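Uncharacterized protein (PDB 4QPV) is of unknown function, a staphylococcal DUF1672-family protein with a unique kinked-helix-beta-beta-beta repeat fold. Local coordinates at residues A[227-230]-A[235-238]; A[239-244]-A[262-267]. One frame throughout, in Å; residues are numbered along the deposited sequence. Where two conformers were deposited one is given.

Contact 1. Residues A[227-230]-A[235-238]; sequences STKD and DNTI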
# COMPACT_ATOMS: atom_id res chain seq x y z
N SER A 227 1.75 9.90 16.56
CA SER A 227 1.50 10.97 17.51
C SER A 227 2.63 12.02 17.46
O SER A 227 3.79 11.67 17.26
CB SER A 227 1.40 10.41 18.92
OG SER A 227 1.19 11.45 19.85
N THR A 228 2.30 13.30 17.68
CA THR A 228 3.32 14.35 17.77
C THR A 228 3.67 14.60 19.25
O THR A 228 4.50 15.46 19.54
CB THR A 228 2.87 15.66 17.08
OG1 THR A 228 1.69 16.14 17.70
CG2 THR A 228 2.65 15.49 15.57
N LYS A 229 3.04 13.86 20.18
CA LYS A 229 3.33 13.97 21.63
C LYS A 229 4.72 13.43 21.94
O LYS A 229 5.05 12.34 21.49
CB LYS A 229 2.33 13.17 22.49
CG LYS A 229 0.87 13.60 22.37
CD LYS A 229 0.01 12.67 23.21
CE LYS A 229 -1.44 13.09 23.21
NZ LYS A 229 -2.24 12.24 24.14
N ASP A 230 5.49 14.14 22.77
CA ASP A 230 6.80 13.64 23.19
C ASP A 230 6.62 12.45 24.14
O ASP A 230 7.47 11.57 24.19
CB ASP A 230 7.61 14.76 23.89
CG ASP A 230 7.73 16.07 23.13
OD1 ASP A 230 8.02 16.03 21.90
OD2 ASP A 230 7.55 17.14 23.75
N ASP A 235 -2.53 4.63 27.01
CA ASP A 235 -3.43 5.13 28.05
C ASP A 235 -3.71 6.64 27.92
O ASP A 235 -4.83 7.07 28.20
CB ASP A 235 -2.88 4.83 29.45
CG ASP A 235 -2.99 3.37 29.89
OD1 ASP A 235 -3.56 2.55 29.14
OD2 ASP A 235 -2.51 3.06 31.01
N ASN A 236 -2.71 7.46 27.51
CA ASN A 236 -2.99 8.91 27.44
C ASN A 236 -3.49 9.40 26.04
O ASN A 236 -3.77 10.59 25.88
CB ASN A 236 -1.78 9.75 27.93
CG ASN A 236 -0.57 9.81 27.00
OD1 ASN A 236 -0.64 9.57 25.79
ND2 ASN A 236 0.57 10.15 27.56
N THR A 237 -3.67 8.50 25.07
CA THR A 237 -4.15 8.93 23.76
C THR A 237 -5.44 8.17 23.38
O THR A 237 -6.09 8.56 22.40
CB THR A 237 -2.99 8.78 22.73
OG1 THR A 237 -1.85 9.48 23.25
CG2 THR A 237 -3.33 9.34 21.32
N ILE A 238 -5.83 7.12 24.14
CA ILE A 238 -7.04 6.34 23.82
C ILE A 238 -8.31 7.24 23.75
O ILE A 238 -9.07 7.11 22.80
CB ILE A 238 -7.28 5.11 24.75
CG1 ILE A 238 -8.53 4.27 24.33
CG2 ILE A 238 -7.33 5.49 26.24
CD1 ILE A 238 -8.51 3.70 22.96
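Lys229 spans the gap between the loop that follows strand 220-227 and the first turn of helix 234-249, and its ammonium group meets Thr237 there. The methylenes beyond CG run fully extended. With CG set anti to the carbonyl carbon (chi1 -61°), the chain heads straight at the helix, and lysine and threonine meet tip to tip. The bond that results, from Lys229 NZ to Thr237 OG1, is 2.9 Å long. The hydroxyl is presented by a rotation that puts OG1 beside the backbone N of its own residue (chi1 -53°), which leaves CG2 anti to that N.

Asn236 plays a different part. Its side chain slides past that of the lysine in the opposite direction, and NZ stays 3.5 Å from Asn236 OD1. The amide oxygen is instead the acceptor for its neighbour: Thr237 OG1 donates to Asn236 OD1 over 2.8 Å, lying in the carbonyl plane with a C=O...donor angle of 156°. One hydroxyl thus accepts from the lysine and donates to the asparagine, two bonds that probably restrict its rotation; a weak hydrogen bond also links it to the carbonyl of Thr233. The carbonyl of Asn236 is also near, with O 2.8 Å from Lys229 NZ, but the angle is too poor for a hydrogen bond. The strongest partner of the ammonium group is Glu240, one turn further along the helix, in a salt bridge. Asn236 ND2 donates to the carbonyl of Asn231.

At the root of the lysine, its backbone N donates to Ser227 OG at 3.1 Å, shaping the chain where the strand ends. This is an ST turn, and the whole is a short strand-to-helix connection within a beta-alpha-beta unit, bridged by one long side chain.

Contact 2. Residues A[239-244]-A[262-267]; sequences DEMIDF and LQISNK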
# COMPACT_ATOMS: atom_id res chain seq x y z
N ASP A 239 -8.52 8.13 24.73
CA ASP A 239 -9.71 8.99 24.73
C ASP A 239 -9.76 9.87 23.50
O ASP A 239 -10.81 9.97 22.87
CB ASP A 239 -9.80 9.84 25.99
CG ASP A 239 -10.24 8.99 27.15
OD1 ASP A 239 -11.48 8.84 27.34
OD2 ASP A 239 -9.36 8.46 27.86
N GLU A 240 -8.62 10.45 23.10
CA GLU A 240 -8.58 11.31 21.91
C GLU A 240 -8.94 10.52 20.65
O GLU A 240 -9.66 11.05 19.81
CB GLU A 240 -7.20 11.95 21.77
CG GLU A 240 -7.02 13.10 22.76
CD GLU A 240 -5.56 13.38 23.01
OE1 GLU A 240 -4.96 12.69 23.86
OE2 GLU A 240 -5.00 14.23 22.29
N MSE A 241 -8.52 9.24 20.56
CA MSE A 241 -8.81 8.37 19.42
C MSE A 241 -10.29 7.96 19.41
O MSE A 241 -10.92 7.96 18.34
CB MSE A 241 -7.88 7.15 19.37
CG MSE A 241 -6.43 7.54 19.00
SE MSE A 241 -6.32 8.46 17.23
CE MSE A 241 -6.12 10.27 17.81
N ILE A 242 -10.86 7.71 20.59
CA ILE A 242 -12.29 7.41 20.69
C ILE A 242 -13.06 8.63 20.18
O ILE A 242 -14.00 8.47 19.41
CB ILE A 242 -12.69 7.05 22.16
CG1 ILE A 242 -12.19 5.62 22.52
CG2 ILE A 242 -14.22 7.19 22.38
CD1 ILE A 242 -12.22 5.34 24.08
N ASP A 243 -12.63 9.83 20.58
CA ASP A 243 -13.31 11.06 20.17
C ASP A 243 -13.17 11.29 18.67
O ASP A 243 -14.17 11.60 18.02
CB ASP A 243 -12.80 12.26 20.97
CG ASP A 243 -13.60 13.51 20.68
OD1 ASP A 243 -14.83 13.50 20.96
OD2 ASP A 243 -13.01 14.50 20.20
N PHE A 244 -11.98 11.09 18.10
CA PHE A 244 -11.79 11.23 16.67
C PHE A 244 -12.67 10.20 15.93
O PHE A 244 -13.30 10.58 14.95
CB PHE A 244 -10.30 11.11 16.30
CG PHE A 244 -9.94 11.40 14.85
CD1 PHE A 244 -10.72 12.25 14.07
CD2 PHE A 244 -8.77 10.88 14.30
CE1 PHE A 244 -10.37 12.54 12.75
CE2 PHE A 244 -8.42 11.17 12.97
CZ PHE A 244 -9.22 12.00 12.21
N LEU A 262 -9.07 3.10 12.99
CA LEU A 262 -8.15 4.14 13.37
C LEU A 262 -7.01 3.53 14.18
O LEU A 262 -7.25 2.87 15.19
CB LEU A 262 -8.97 5.14 14.21
CG LEU A 262 -8.56 6.59 14.36
CD1 LEU A 262 -8.35 7.30 12.99
CD2 LEU A 262 -9.60 7.33 15.18
N GLN A 263 -5.75 3.72 13.73
CA GLN A 263 -4.55 3.32 14.45
C GLN A 263 -3.64 4.52 14.61
O GLN A 263 -3.48 5.30 13.67
CB GLN A 263 -3.78 2.17 13.80
CG GLN A 263 -4.49 0.81 13.87
CD GLN A 263 -3.58 -0.33 13.43
OE1 GLN A 263 -2.49 -0.14 12.91
NE2 GLN A 263 -4.03 -1.56 13.59
N ILE A 264 -3.03 4.63 15.79
CA ILE A 264 -2.06 5.67 16.13
C ILE A 264 -0.95 5.03 16.97
O ILE A 264 -1.21 4.13 17.77
CB ILE A 264 -2.68 6.93 16.83
CG1 ILE A 264 -1.67 8.13 16.78
CG2 ILE A 264 -3.16 6.60 18.27
CD1 ILE A 264 -2.20 9.55 17.11
N SER A 265 0.27 5.50 16.78
CA SER A 265 1.45 5.03 17.52
C SER A 265 2.31 6.23 17.96
O SER A 265 1.93 7.38 17.74
CB SER A 265 2.26 4.07 16.66
OG SER A 265 2.75 4.74 15.50
N ASN A 266 3.51 5.96 18.50
CA ASN A 266 4.41 7.06 18.88
C ASN A 266 5.01 7.71 17.60
O ASN A 266 4.71 7.28 16.47
CB ASN A 266 5.47 6.59 19.89
CG ASN A 266 6.54 5.67 19.35
OD1 ASN A 266 6.78 5.57 18.14
ND2 ASN A 266 7.26 5.02 20.25
N LYS A 267 5.81 8.78 17.76
CA LYS A 267 6.31 9.57 16.63
C LYS A 267 7.43 8.93 15.84
O LYS A 267 7.88 9.52 14.85
CB LYS A 267 6.79 10.95 17.15
CG LYS A 267 8.04 10.91 18.04
CD LYS A 267 8.55 12.32 18.38
CE LYS A 267 7.71 13.04 19.42
NZ LYS A 267 8.30 14.37 19.75
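The Phe244 ring meets Leu262 at its CD2 and CE2 atoms. Both leucine methyls arrive there: CD2 and CD1 of Leu262 each lie 3.8 Å from Phe244 CD2, and the CD2 methyl comes in obliquely to the ring. The two side chains cross at about a right angle. CG of Phe244 stands anti to its backbone N (chi1 -173°), which swings the ring off the helix toward the strand. Beyond this pair the ring stacks with Tyr152, from a loop.

Leu262 CD2 serves the helix twice, for it also sits 3.5 Å from Met241 O, pressed against the backbone one turn before the phenylalanine. Met241, present as selenomethionine, packs on the same leucine through its SE atom, 4.0 Å from Leu262 CD2, and bridges across to the next inward-facing strand residue. Its chain bends at both chi2 and chi3, curling back so that several of its atoms, and not the tip alone, lie against Ile264. The closest pair is Met241 CG with Ile264 CG2 at 3.5 Å, tighter than usual carbon contact, while Met241 CE reaches Ile264 CD1 at 4.0 Å. No hydrogen bond crosses this interface; the side-chain packing is apolar, with one methyl also resting on a backbone carbonyl, and all four side chains are buried.

Helix and strand run nearly antiparallel, their short axes at 152° and 9.6 Å apart at closest approach, as expected for the helix of a beta-alpha-beta unit, which runs back against its strands. Strand 259-265 lies between strand 220-227, its parallel partner, and strand 282-285, its antiparallel one. Met241 extends the packing to Ile282 and Val284 of the latter, so helix 234-249 covers one face of the sheet across more than a single strand.

How the contacts relate
Both contacts draw on helix 234-249, its start in contact 1 and its next turns in contact 2, with centres about 7 Å apart. They illustrate how chemistry follows depth. Contact 1, only partly buried, tethers the incoming loop by polar side chains, whereas contact 2 seats the helix on the sheet with buried apolar groups. Two salt bridges join them: that of Lys229 with Glu240, and one from Asp230 OD1 to Lys267 NZ at 2.7 Å. The first ties the connecting loop to the helix, the second to the turn just beyond strand 259-265, while Thr237 of contact 1 also touches Ile264 of contact 2.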